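Local coordinates for protein 3,4-dihydroxybenzoate decarboxylase (Enterobacter cloacae, PDB 5NY5) that catalyses the decarboxylation of 3,4-dihydroxybenzoate and, in reverse, the para-carboxylation of catechols, as a UbiD-family enzyme dependent on prenylated flavin and binding manganese, at residues H27-N32 with M58-V63; V73-S78 with I316-V321; P334-I339 with N353-T358; T418-G423 with C463-A468; P431-H436 with S456-F461. All blocks are in the same frame, centred on the assembly; numbering follows the deposited sequence.

Contact 1: residues H27-N32 with M58-V63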
# COMPACT_ATOMS: atom_id res chain seq x y z
N HIS A 27 -13.77 1.06 57.85
CA HIS A 27 -13.24 -0.29 57.80
C HIS A 27 -11.72 -0.22 57.66
O HIS A 27 -11.22 0.52 56.82
CB HIS A 27 -13.85 -1.06 56.64
CG HIS A 27 -13.77 -2.55 56.80
ND1 HIS A 27 -12.96 -3.34 56.01
CD2 HIS A 27 -14.40 -3.39 57.65
CE1 HIS A 27 -13.09 -4.60 56.38
NE2 HIS A 27 -13.96 -4.66 57.37
N PRO A 28 -10.97 -0.96 58.48
CA PRO A 28 -9.51 -0.89 58.39
C PRO A 28 -9.03 -1.35 57.02
O PRO A 28 -9.56 -2.30 56.44
CB PRO A 28 -9.04 -1.84 59.49
CG PRO A 28 -10.20 -1.97 60.41
CD PRO A 28 -11.42 -1.85 59.56
N VAL A 29 -8.02 -0.65 56.50
CA VAL A 29 -7.45 -0.96 55.20
C VAL A 29 -5.94 -0.96 55.31
O VAL A 29 -5.36 -0.17 56.07
CB VAL A 29 -7.94 0.03 54.12
CG1 VAL A 29 -7.32 1.41 54.31
CG2 VAL A 29 -7.66 -0.50 52.72
N ASP A 30 -5.29 -1.86 54.58
CA ASP A 30 -3.84 -1.93 54.56
C ASP A 30 -3.30 -1.01 53.48
O ASP A 30 -3.67 -1.18 52.31
CB ASP A 30 -3.38 -3.36 54.32
CG ASP A 30 -1.94 -3.60 54.74
OD1 ASP A 30 -1.14 -2.64 54.75
OD2 ASP A 30 -1.60 -4.75 55.05
N PRO A 31 -2.46 -0.03 53.80
CA PRO A 31 -1.91 0.84 52.75
C PRO A 31 -1.01 0.10 51.78
O PRO A 31 -0.74 0.63 50.69
CB PRO A 31 -1.13 1.90 53.54
CG PRO A 31 -0.80 1.23 54.83
CD PRO A 31 -1.97 0.36 55.14
N ASN A 32 -0.55 -1.09 52.13
CA ASN A 32 0.26 -1.92 51.23
C ASN A 32 -0.69 -2.73 50.36
O ASN A 32 -1.30 -3.69 50.81
CB ASN A 32 1.20 -2.81 52.03
CG ASN A 32 2.18 -3.56 51.16
OD1 ASN A 32 2.39 -3.20 50.00
ND2 ASN A 32 2.79 -4.60 51.71
N MSE A 58 -12.62 8.94 47.62
CA MSE A 58 -12.74 8.10 48.80
C MSE A 58 -11.75 8.44 49.90
O MSE A 58 -10.56 8.62 49.65
CB MSE A 58 -12.58 6.63 48.40
CG MSE A 58 -13.02 5.65 49.45
SE MSE A 58 -13.29 3.89 48.68
CE MSE A 58 -13.87 2.94 50.27
N MSE A 59 -12.27 8.51 51.12
CA MSE A 59 -11.45 8.75 52.30
C MSE A 59 -11.40 7.50 53.16
O MSE A 59 -12.42 6.99 53.60
CB MSE A 59 -12.00 9.92 53.12
CG MSE A 59 -11.21 10.22 54.38
SE MSE A 59 -9.58 11.23 54.02
CE MSE A 59 -10.42 12.91 53.49
N PHE A 60 -10.19 7.00 53.40
CA PHE A 60 -9.98 5.83 54.26
C PHE A 60 -9.55 6.34 55.62
O PHE A 60 -8.39 6.72 55.82
CB PHE A 60 -8.95 4.89 53.64
CG PHE A 60 -9.42 4.22 52.38
CD1 PHE A 60 -9.90 2.92 52.41
CD2 PHE A 60 -9.39 4.89 51.17
CE1 PHE A 60 -10.34 2.30 51.25
CE2 PHE A 60 -9.83 4.28 50.01
CZ PHE A 60 -10.30 2.98 50.05
N ASN A 61 -10.49 6.36 56.57
CA ASN A 61 -10.23 6.91 57.90
C ASN A 61 -9.50 5.95 58.82
O ASN A 61 -8.91 6.39 59.81
CB ASN A 61 -11.55 7.32 58.56
CG ASN A 61 -12.12 8.60 57.97
OD1 ASN A 61 -11.39 9.51 57.61
ND2 ASN A 61 -13.45 8.67 57.89
N SER A 62 -9.52 4.65 58.52
CA SER A 62 -8.88 3.64 59.35
C SER A 62 -7.76 2.99 58.55
O SER A 62 -8.01 2.17 57.65
CB SER A 62 -9.89 2.60 59.81
OG SER A 62 -9.26 1.56 60.55
N VAL A 63 -6.52 3.34 58.87
CA VAL A 63 -5.33 2.82 58.20
C VAL A 63 -4.64 1.87 59.16
O VAL A 63 -4.29 2.25 60.28
CB VAL A 63 -4.39 3.96 57.76
CG1 VAL A 63 -3.22 3.40 56.99
CG2 VAL A 63 -5.15 4.99 56.94
O HOH W 1 -10.22 2.98 56.10

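Contact 2: residues V73-S78 with I316-V321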
# COMPACT_ATOMS: atom_id res chain seq x y z
N VAL A 73 -8.04 9.34 48.09
CA VAL A 73 -7.77 8.97 46.71
C VAL A 73 -8.99 9.29 45.85
O VAL A 73 -10.12 9.29 46.33
CB VAL A 73 -7.41 7.47 46.56
CG1 VAL A 73 -6.11 7.14 47.27
CG2 VAL A 73 -8.54 6.60 47.07
N GLY A 74 -8.73 9.55 44.58
CA GLY A 74 -9.78 9.70 43.59
C GLY A 74 -10.37 11.08 43.44
O GLY A 74 -11.42 11.22 42.80
N MSE A 75 -9.72 12.11 43.98
CA MSE A 75 -10.29 13.45 43.98
C MSE A 75 -10.52 13.97 42.57
O MSE A 75 -11.55 14.57 42.28
CB MSE A 75 -9.39 14.40 44.77
CG MSE A 75 -10.05 15.71 45.20
SE MSE A 75 -11.64 15.53 46.33
CE MSE A 75 -11.11 14.03 47.40
N HIS A 76 -9.56 13.72 41.67
CA HIS A 76 -9.68 14.14 40.28
C HIS A 76 -10.07 13.00 39.36
O HIS A 76 -9.96 13.16 38.13
CB HIS A 76 -8.36 14.77 39.80
CG HIS A 76 -7.68 15.62 40.83
ND1 HIS A 76 -6.67 15.15 41.64
CD2 HIS A 76 -7.86 16.92 41.17
CE1 HIS A 76 -6.26 16.12 42.43
NE2 HIS A 76 -6.97 17.20 42.17
N ALA A 77 -10.51 11.87 39.90
CA ALA A 77 -10.81 10.69 39.09
C ALA A 77 -12.18 10.73 38.44
O ALA A 77 -12.87 9.72 38.38
CB ALA A 77 -10.67 9.44 39.96
N SER A 78 -12.59 11.89 37.93
CA SER A 78 -13.86 12.05 37.25
C SER A 78 -13.93 13.41 36.56
O SER A 78 -13.60 14.43 37.17
CB SER A 78 -15.03 11.90 38.23
OG SER A 78 -16.22 12.45 37.70
N ILE A 316 -4.71 15.17 56.09
CA ILE A 316 -5.18 14.23 55.09
C ILE A 316 -4.04 13.93 54.13
O ILE A 316 -3.39 14.85 53.61
CB ILE A 316 -6.40 14.79 54.34
CG1 ILE A 316 -7.55 15.04 55.32
CG2 ILE A 316 -6.82 13.86 53.23
CD1 ILE A 316 -8.69 15.83 54.71
N LEU A 317 -3.79 12.65 53.88
CA LEU A 317 -2.81 12.23 52.89
C LEU A 317 -3.53 11.98 51.57
O LEU A 317 -4.33 11.05 51.47
CB LEU A 317 -2.05 10.99 53.35
CG LEU A 317 -0.97 10.48 52.40
CD1 LEU A 317 -0.03 11.61 52.02
CD2 LEU A 317 -0.20 9.33 53.02
N GLN A 318 -3.27 12.82 50.57
CA GLN A 318 -3.90 12.71 49.26
C GLN A 318 -2.94 12.08 48.27
O GLN A 318 -1.77 12.47 48.19
CB GLN A 318 -4.36 14.08 48.75
CG GLN A 318 -4.98 14.04 47.37
CD GLN A 318 -5.47 15.40 46.91
OE1 GLN A 318 -5.10 16.43 47.48
NE2 GLN A 318 -6.30 15.41 45.88
N THR A 319 -3.44 11.11 47.51
CA THR A 319 -2.69 10.49 46.43
C THR A 319 -3.69 9.99 45.39
O THR A 319 -4.88 10.33 45.44
CB THR A 319 -1.78 9.37 46.96
OG1 THR A 319 -0.94 8.88 45.91
CG2 THR A 319 -2.61 8.22 47.51
N LEU A 320 -3.22 9.19 44.44
CA LEU A 320 -4.08 8.64 43.40
C LEU A 320 -3.91 7.13 43.34
O LEU A 320 -3.00 6.56 43.95
CB LEU A 320 -3.80 9.28 42.03
CG LEU A 320 -2.36 9.38 41.51
CD1 LEU A 320 -1.80 8.04 41.06
CD2 LEU A 320 -2.29 10.39 40.37
N VAL A 321 -4.80 6.49 42.60
CA VAL A 321 -4.76 5.05 42.35
C VAL A 321 -4.96 4.83 40.86
O VAL A 321 -5.85 5.43 40.25
CB VAL A 321 -5.83 4.30 43.16
CG1 VAL A 321 -5.89 2.84 42.75
CG2 VAL A 321 -5.56 4.42 44.65
O HOH W 2 -6.54 12.09 44.78

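Contact 3: residues P334-I339 with N353-T358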
# COMPACT_ATOMS: atom_id res chain seq x y z
N PRO A 334 -4.88 19.74 29.97
CA PRO A 334 -3.87 20.50 29.20
C PRO A 334 -3.80 20.08 27.75
O PRO A 334 -3.64 20.93 26.87
CB PRO A 334 -2.57 20.20 29.95
CG PRO A 334 -2.98 19.81 31.31
CD PRO A 334 -4.28 19.09 31.14
N THR A 335 -3.91 18.78 27.47
CA THR A 335 -3.85 18.30 26.10
C THR A 335 -4.95 18.91 25.25
O THR A 335 -4.69 19.47 24.18
CB THR A 335 -3.94 16.77 26.07
OG1 THR A 335 -2.93 16.22 26.92
CG2 THR A 335 -3.75 16.25 24.66
N GLU A 336 -6.19 18.84 25.73
CA GLU A 336 -7.31 19.38 24.97
C GLU A 336 -7.18 20.89 24.79
O GLU A 336 -7.48 21.42 23.71
CB GLU A 336 -8.63 19.05 25.67
CG GLU A 336 -8.85 17.57 25.87
CD GLU A 336 -9.97 17.28 26.84
OE1 GLU A 336 -10.69 18.23 27.22
OE2 GLU A 336 -10.14 16.10 27.22
N ALA A 337 -6.75 21.59 25.83
CA ALA A 337 -6.69 23.05 25.77
C ALA A 337 -5.71 23.52 24.71
O ALA A 337 -6.04 24.39 23.89
CB ALA A 337 -6.31 23.61 27.14
N SER A 338 -4.50 22.96 24.69
CA SER A 338 -3.51 23.38 23.72
C SER A 338 -3.91 22.98 22.30
O SER A 338 -3.67 23.73 21.35
CB SER A 338 -2.14 22.80 24.08
OG SER A 338 -2.20 21.39 24.20
N ILE A 339 -4.53 21.80 22.15
CA ILE A 339 -5.02 21.39 20.83
C ILE A 339 -6.13 22.32 20.37
O ILE A 339 -6.20 22.69 19.19
CB ILE A 339 -5.49 19.93 20.87
CG1 ILE A 339 -4.30 18.99 21.06
CG2 ILE A 339 -6.25 19.57 19.61
CD1 ILE A 339 -4.70 17.54 21.22
N ASN A 353 -15.10 20.57 19.60
CA ASN A 353 -14.61 20.11 20.89
C ASN A 353 -13.50 19.10 20.64
O ASN A 353 -13.28 18.67 19.51
CB ASN A 353 -15.73 19.50 21.74
CG ASN A 353 -15.49 19.67 23.22
OD1 ASN A 353 -14.37 19.90 23.66
ND2 ASN A 353 -16.56 19.55 24.00
N VAL A 354 -12.82 18.73 21.71
CA VAL A 354 -11.73 17.77 21.64
C VAL A 354 -11.67 17.02 22.96
O VAL A 354 -11.87 17.60 24.03
CB VAL A 354 -10.38 18.45 21.30
CG1 VAL A 354 -10.15 19.65 22.20
CG2 VAL A 354 -9.22 17.47 21.41
N TYR A 355 -11.43 15.71 22.89
CA TYR A 355 -11.37 14.85 24.06
C TYR A 355 -10.06 14.09 24.03
O TYR A 355 -9.78 13.36 23.08
CB TYR A 355 -12.56 13.88 24.08
CG TYR A 355 -12.58 12.90 25.23
CD1 TYR A 355 -11.92 13.16 26.42
CD2 TYR A 355 -13.28 11.70 25.13
CE1 TYR A 355 -11.94 12.27 27.47
CE2 TYR A 355 -13.30 10.80 26.18
CZ TYR A 355 -12.63 11.09 27.34
OH TYR A 355 -12.65 10.19 28.39
N ALA A 356 -9.25 14.28 25.07
CA ALA A 356 -8.06 13.45 25.29
C ALA A 356 -8.54 12.18 25.97
O ALA A 356 -8.57 12.07 27.19
CB ALA A 356 -7.02 14.19 26.12
N HIS A 357 -8.91 11.20 25.14
CA HIS A 357 -9.68 10.05 25.61
C HIS A 357 -8.98 9.34 26.77
O HIS A 357 -7.75 9.21 26.79
CB HIS A 357 -9.91 9.08 24.46
CG HIS A 357 -11.05 8.14 24.69
ND1 HIS A 357 -11.02 7.15 25.65
CD2 HIS A 357 -12.26 8.05 24.09
CE1 HIS A 357 -12.17 6.48 25.62
NE2 HIS A 357 -12.94 7.01 24.69
N THR A 358 -9.78 8.89 27.73
CA THR A 358 -9.25 8.23 28.92
C THR A 358 -8.59 6.90 28.59
O THR A 358 -7.77 6.42 29.37
CB THR A 358 -10.35 8.04 29.96
OG1 THR A 358 -9.81 7.44 31.14
CG2 THR A 358 -11.45 7.15 29.41

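Contact 4: residues T418-G423 with C463-A468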
# COMPACT_ATOMS: atom_id res chain seq x y z
N THR A 418 -17.90 2.75 12.40
CA THR A 418 -18.59 1.63 11.76
C THR A 418 -19.38 2.06 10.53
O THR A 418 -19.30 1.41 9.49
CB THR A 418 -19.52 0.95 12.77
OG1 THR A 418 -18.73 0.21 13.71
CG2 THR A 418 -20.47 0.01 12.08
N THR A 419 -20.13 3.16 10.62
CA THR A 419 -21.02 3.57 9.55
C THR A 419 -20.53 4.79 8.78
O THR A 419 -21.19 5.20 7.82
CB THR A 419 -22.42 3.87 10.10
OG1 THR A 419 -22.39 5.09 10.85
CG2 THR A 419 -22.89 2.74 11.00
N ARG A 420 -19.41 5.39 9.18
CA ARG A 420 -18.91 6.60 8.56
C ARG A 420 -17.43 6.46 8.24
O ARG A 420 -16.64 7.39 8.42
CB ARG A 420 -19.16 7.82 9.45
CG ARG A 420 -20.62 8.20 9.54
CD ARG A 420 -20.86 9.32 10.52
NE ARG A 420 -22.23 9.83 10.41
CZ ARG A 420 -22.71 10.83 11.12
NH1 ARG A 420 -21.94 11.45 12.01
NH2 ARG A 420 -23.96 11.22 10.95
N MSE A 421 -17.05 5.30 7.73
CA MSE A 421 -15.64 4.98 7.56
C MSE A 421 -15.44 3.78 6.65
O MSE A 421 -16.12 2.76 6.78
CB MSE A 421 -15.01 4.71 8.92
CG MSE A 421 -13.60 5.23 9.08
SE MSE A 421 -12.60 4.12 10.31
CE MSE A 421 -12.68 2.46 9.30
N GLN A 422 -14.50 3.90 5.71
CA GLN A 422 -14.08 2.79 4.87
C GLN A 422 -12.59 2.59 5.06
O GLN A 422 -11.81 3.53 4.86
CB GLN A 422 -14.43 3.04 3.40
CG GLN A 422 -15.92 2.91 3.09
CD GLN A 422 -16.43 1.48 3.20
OE1 GLN A 422 -15.66 0.53 3.11
NE2 GLN A 422 -17.74 1.32 3.38
N GLY A 423 -12.19 1.38 5.44
CA GLY A 423 -10.82 1.13 5.85
C GLY A 423 -9.78 1.47 4.81
O GLY A 423 -8.64 1.81 5.15
N CYS A 463 -13.47 9.71 10.42
CA CYS A 463 -14.84 9.22 10.49
C CYS A 463 -15.85 10.33 10.26
O CYS A 463 -17.00 10.21 10.70
CB CYS A 463 -15.09 8.54 11.84
SG CYS A 463 -13.93 7.24 12.19
N THR A 464 -15.45 11.40 9.60
CA THR A 464 -16.37 12.47 9.25
C THR A 464 -17.02 12.16 7.91
O THR A 464 -16.42 11.53 7.03
CB THR A 464 -15.65 13.82 9.18
OG1 THR A 464 -14.76 13.85 8.05
CG2 THR A 464 -14.85 14.05 10.44
N VAL A 465 -18.27 12.58 7.77
CA VAL A 465 -19.00 12.36 6.52
C VAL A 465 -18.42 13.27 5.45
O VAL A 465 -18.26 14.48 5.69
CB VAL A 465 -20.49 12.64 6.73
CG1 VAL A 465 -21.26 12.38 5.44
CG2 VAL A 465 -21.03 11.79 7.85
N PRO A 466 -18.06 12.75 4.28
CA PRO A 466 -17.62 13.62 3.19
C PRO A 466 -18.67 14.68 2.90
O PRO A 466 -19.87 14.41 2.92
CB PRO A 466 -17.45 12.66 2.01
CG PRO A 466 -17.21 11.33 2.64
CD PRO A 466 -18.02 11.33 3.90
N TRP A 467 -18.19 15.91 2.63
CA TRP A 467 -19.09 17.05 2.49
C TRP A 467 -20.21 16.77 1.49
O TRP A 467 -21.37 17.13 1.73
CB TRP A 467 -18.30 18.28 2.06
CG TRP A 467 -19.18 19.37 1.56
CD1 TRP A 467 -19.48 19.65 0.25
CD2 TRP A 467 -19.91 20.32 2.34
NE1 TRP A 467 -20.33 20.72 0.18
CE2 TRP A 467 -20.61 21.15 1.45
CE3 TRP A 467 -20.02 20.56 3.71
CZ2 TRP A 467 -21.42 22.20 1.88
CZ3 TRP A 467 -20.82 21.59 4.14
CH2 TRP A 467 -21.51 22.40 3.23
N ALA A 468 -19.88 16.12 0.37
CA ALA A 468 -20.85 15.91 -0.69
C ALA A 468 -21.95 14.93 -0.30
O ALA A 468 -23.01 14.93 -0.94
CB ALA A 468 -20.15 15.42 -1.96
O HOH W 3 -18.98 11.80 11.96

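Contact 5: residues P431-H436 with S456-F461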
# COMPACT_ATOMS: atom_id res chain seq x y z
N PRO A 431 4.26 6.45 9.58
CA PRO A 431 5.29 5.67 10.27
C PRO A 431 6.48 6.52 10.70
O PRO A 431 6.78 7.56 10.12
CB PRO A 431 5.71 4.63 9.23
CG PRO A 431 5.42 5.29 7.92
CD PRO A 431 4.18 6.11 8.15
N GLY A 432 7.16 6.04 11.74
CA GLY A 432 8.43 6.60 12.16
C GLY A 432 8.38 7.89 12.95
O GLY A 432 9.37 8.62 12.96
N ILE A 433 7.27 8.19 13.62
CA ILE A 433 7.12 9.43 14.36
C ILE A 433 7.28 9.13 15.85
O ILE A 433 6.61 8.25 16.39
CB ILE A 433 5.76 10.09 14.08
CG1 ILE A 433 5.47 10.09 12.58
CG2 ILE A 433 5.75 11.51 14.61
CD1 ILE A 433 6.46 10.89 11.78
N ARG A 434 8.17 9.86 16.51
CA ARG A 434 8.37 9.66 17.94
C ARG A 434 7.08 9.94 18.70
O ARG A 434 6.38 10.92 18.44
CB ARG A 434 9.49 10.55 18.48
CG ARG A 434 9.66 10.43 19.98
CD ARG A 434 11.07 10.74 20.42
NE ARG A 434 12.06 9.96 19.68
CZ ARG A 434 12.46 8.74 20.01
NH1 ARG A 434 13.37 8.12 19.26
NH2 ARG A 434 11.96 8.14 21.07
N GLY A 435 6.75 9.05 19.63
CA GLY A 435 5.53 9.16 20.40
C GLY A 435 5.78 9.22 21.88
O GLY A 435 5.81 10.30 22.48
N HIS A 436 5.97 8.05 22.50
CA HIS A 436 6.17 8.00 23.94
C HIS A 436 6.78 6.65 24.30
O HIS A 436 6.39 5.62 23.74
CB HIS A 436 4.86 8.22 24.70
CG HIS A 436 5.05 8.64 26.12
ND1 HIS A 436 5.65 7.83 27.06
CD2 HIS A 436 4.72 9.78 26.77
CE1 HIS A 436 5.68 8.46 28.22
NE2 HIS A 436 5.12 9.64 28.07
N SER A 456 6.70 5.41 16.88
CA SER A 456 5.44 4.75 16.58
C SER A 456 4.99 5.08 15.17
O SER A 456 5.46 6.03 14.55
CB SER A 456 4.35 5.16 17.57
OG SER A 456 3.10 4.59 17.22
N CYS A 457 4.08 4.26 14.67
CA CYS A 457 3.22 4.65 13.57
C CYS A 457 2.01 5.36 14.16
O CYS A 457 1.41 4.87 15.12
CB CYS A 457 2.79 3.44 12.75
SG CYS A 457 1.65 3.79 11.40
N LYS A 458 1.68 6.52 13.62
CA LYS A 458 0.55 7.31 14.09
C LYS A 458 -0.53 7.29 13.03
O LYS A 458 -0.25 7.43 11.84
CB LYS A 458 0.99 8.74 14.41
CG LYS A 458 2.17 8.79 15.37
CD LYS A 458 2.35 10.15 16.00
CE LYS A 458 3.43 10.12 17.07
NZ LYS A 458 3.50 11.39 17.84
N THR A 459 -1.78 7.10 13.45
CA THR A 459 -2.87 6.82 12.54
C THR A 459 -3.98 7.85 12.72
O THR A 459 -4.36 8.18 13.84
CB THR A 459 -3.43 5.41 12.78
OG1 THR A 459 -2.35 4.46 12.74
CG2 THR A 459 -4.44 5.05 11.71
N ILE A 460 -4.48 8.35 11.60
CA ILE A 460 -5.60 9.28 11.57
C ILE A 460 -6.80 8.53 11.03
O ILE A 460 -6.82 8.13 9.86
CB ILE A 460 -5.29 10.52 10.73
CG1 ILE A 460 -4.05 11.24 11.26
CG2 ILE A 460 -6.48 11.46 10.70
CD1 ILE A 460 -3.59 12.42 10.42
N PHE A 461 -7.81 8.32 11.87
CA PHE A 461 -9.07 7.73 11.46
C PHE A 461 -10.04 8.86 11.14
O PHE A 461 -10.49 9.57 12.05
CB PHE A 461 -9.64 6.82 12.55
CG PHE A 461 -8.78 5.64 12.88
CD1 PHE A 461 -8.99 4.41 12.28
CD2 PHE A 461 -7.77 5.75 13.82
CE1 PHE A 461 -8.20 3.32 12.59
CE2 PHE A 461 -6.97 4.66 14.13
CZ PHE A 461 -7.20 3.45 13.52

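Contact 1: residues H27-N32 with M58-V63
V29 and V63 form an isolated backbone bridge, one pair long, and a lone direct hydrogen bond carries the crossing. V29 N donates to S62 O at 3.0 Å, bent to an N-H...O angle of 143° and tilted from the carbonyl plane. The same oxygen lies 3.5 Å from P28 CA in a CA-H...O contact, so one carbonyl meets two successive residues of 27-32. A water makes a second backbone link: it accepts from S62 N and reaches H27 O at 2.8 Å. Side chains fill in around this bridge. V29 CG1, held between its own backbone N and carbonyl carbon (chi1 71°), comes obliquely to the ring of F60, 3.5 Å from CD1; the two side chains cross at about a right angle, and V29 CG2 lies farther off, near F60 CD1 and CE1. S62 OG, anti to its backbone N (chi1 176°), lies against the proline instead, 3.3 Å from P28 CA and only slightly farther from P28 CB and CG. Farther along, V63 CG1 packs on P31, 3.8 Å from CD. D30, between V29 and P31, makes no contact across; its OD1 accepts from N32 N at 3.1 Å, an Asx turn in the loop before helix 34-42. W486 of a second subunit meets the ring of H27 edge-to-face. The contact belongs to the UbiD N-terminal domain, where segment 27-32 links strand 22-25 to helix 34-42. L35 of that helix covers both V29 and F60, and strands 22-25 and 70-73 border strand 57-60.

Contact 2: residues V73-S78 with I316-V321
V73 and T319 set their side chains side by side, pointing the same way, with V73 CG1 3.7 Å from T319 CG2. V321 instead slants across V73 and brings its CG2 to 3.8 Å from the same V73 CG1. V73 CG1, anti to the carbonyl carbon (chi1 -64°), is the branch that meets both. At the type I turn G74-A77, the extended chain of Q318 crosses M75 and H76 at about a right angle. Its NE2 lies 3.4 Å from M75 CB and 3.5 Å from H76 CE1. The amide and imidazole planes are only 14° apart, yet NE2 comes to the ring obliquely. M75 CB also lies over the centre of one face of that ring. Between these two groups the backbones approach: V73 CA makes a nearly straight CA-H...O contact with T319 O at 3.4 Å. H76 ND1 is bonded to E326 OE2, which would help set the ring's rotation; the side chains of H76 and I169, a residue of the prenylated FMN site, are about 7 Å apart. The direct contacts between these segments are thus apolar or weakly polar: methyl packing and a CA-H...O contact join the N-terminal and Rift-related domains, while a water, unusually close to T319 O, bridges the backbones from M75 N.

Contact 3: residues P334-I339 with N353-T358
E336 of helix 324-346 and A356 of strand 351-356 meet in the helix-on-sheet layer of the UbiD C-terminal domain, where a helix packs on the strand that follows it in the chain. The local axes of helix 334-339 and strand 353-356 run roughly antiparallel, 148° apart, with a closest approach of 7.5 Å. A356 N donates to E336 OE2 at 3.0 Å in a nearly straight bond (166°), reaching the oxygen on the anti side, somewhat out of the carboxylate plane. With CG beside the backbone N (chi1 -58°) and the chain extended from there, E336 lies alongside Y355, and OE2 comes to the ring edge in its plane, 3.5 Å from CD1; carboxylate and ring are nearly perpendicular. The aliphatic part of E336 is used as well: CB lies 3.8 Å from V354 CG1. Around the bond, I339 CG2 and V354 CG2 meet at 4.1 Å as their side chains cross obliquely, and T335 CB rests 4.0 Å from A356 CB. OE2 has a second partner in R79 NH2, a salt bridge, and the side chains of E336 and F222, of the prenylated FMN site, are about 8 Å apart. One buried carboxylate oxygen is therefore gripped by a strand N-H and an arginine, a setting that would be expected to favour its ionised form.

Contact 4: residues T418-G423 with C463-A468
R420 and C463 come together through their backbones: R420 O lies 3.3 Å from C463 CA, a CA-H...O contact with an angle at the hydrogen of 142°. The side chain of R420, its CG beside the backbone N (chi1 -70°) and its chain extended to NE, then passes V465 at a slant. V465 CG2 sits over one face of the guanidinium, toward its rim, 3.4 Å from NE and 3.6 Å from CD. The next residue, M421, packs its CG on C463 SG at 3.7 Å, with the selenium slightly farther off. A water completes this shell, accepting from R420 NH1 at 3.0 Å and donating to C463 O at 2.8 Å. Beyond it, D404 OD1 holds NH1 in a salt bridge and F473 O accepts from NH2, which would hold the guanidinium in its orientation, with the valine methyl over one face. D402 OD2 accepts from V465 N, and C463 is backbone-bonded to L400 of strand 397-401. K396 of a second subunit donates to T418 O and M421 O. The arrangement is a junction between the C-terminal end of helix 410-419, which R420 directly follows, and the loop leaving strand 455-462, joined by the V465 methyl over the R420 guanidinium.

Contact 5: residues P431-H436 with S456-F461
I433 and S456 pair across two antiparallel strands at a G1 beta bulge, where G432 and I433 on one strand lie opposite the single residue S456. This is the tight part. I433 N donates to S456 O at 3.0 Å, nearly along the C=O axis, and S456 N returns a bond to I433 O at 2.9 Å, met from above the carbonyl plane. G432 takes a positive phi of 78°, which favours the glycine characteristic of this bulge. K458 extends the grip past the backbone pair: its CG is anti to the carbonyl carbon (chi1 -54°), the chain beyond is extended, and it crosses I433 at about a right angle with CE 3.7 Å from I433 CG2. NZ then donates to R434 O at 3.0 Å and also to L395 O, so two backbone carbonyls hold the buried ammonium group. At the partly exposed P431 end the backbones run close, P431 CA to C457 CA 4.0 Å, but the side chains take little part, and C457 SG gets no nearer than 4.1 Å to P431 N; D424 of a second subunit packs on both residues. The CB of R434 points away from strand 455-462, and its NH1 donates to E378 O of a third subunit. Strand 427-434 is outermost in the sheet within this chain, and a second and a third subunit pack against this part of it. Back on strand 455-462, S456 OG has a weak hydrogen bond with Q422 OE1 of a second subunit and donates to C457 O at 2.7 Å from above the carbonyl plane.

From the N terminus, contact 1 closes a short loop that contains helix 34-42, and contact 2 opens just after it. The two touch, since M58 N meets V73 O in the sheet both reach. Contact 2 closes a far longer loop, across the Rift-related domain, and strand 316-319 leads into helix 324-346, where contact 3 folds that helix onto strand 351-356. Contact 4 then brings 418-423 to 463-468, and contact 5, which lies wholly within that span, pairs the two strands between. M421 and F461 pack where contacts 4 and 5 meet. Contacts 3 and 5 reach the same C-terminal sheet, with centres about 18 Å apart.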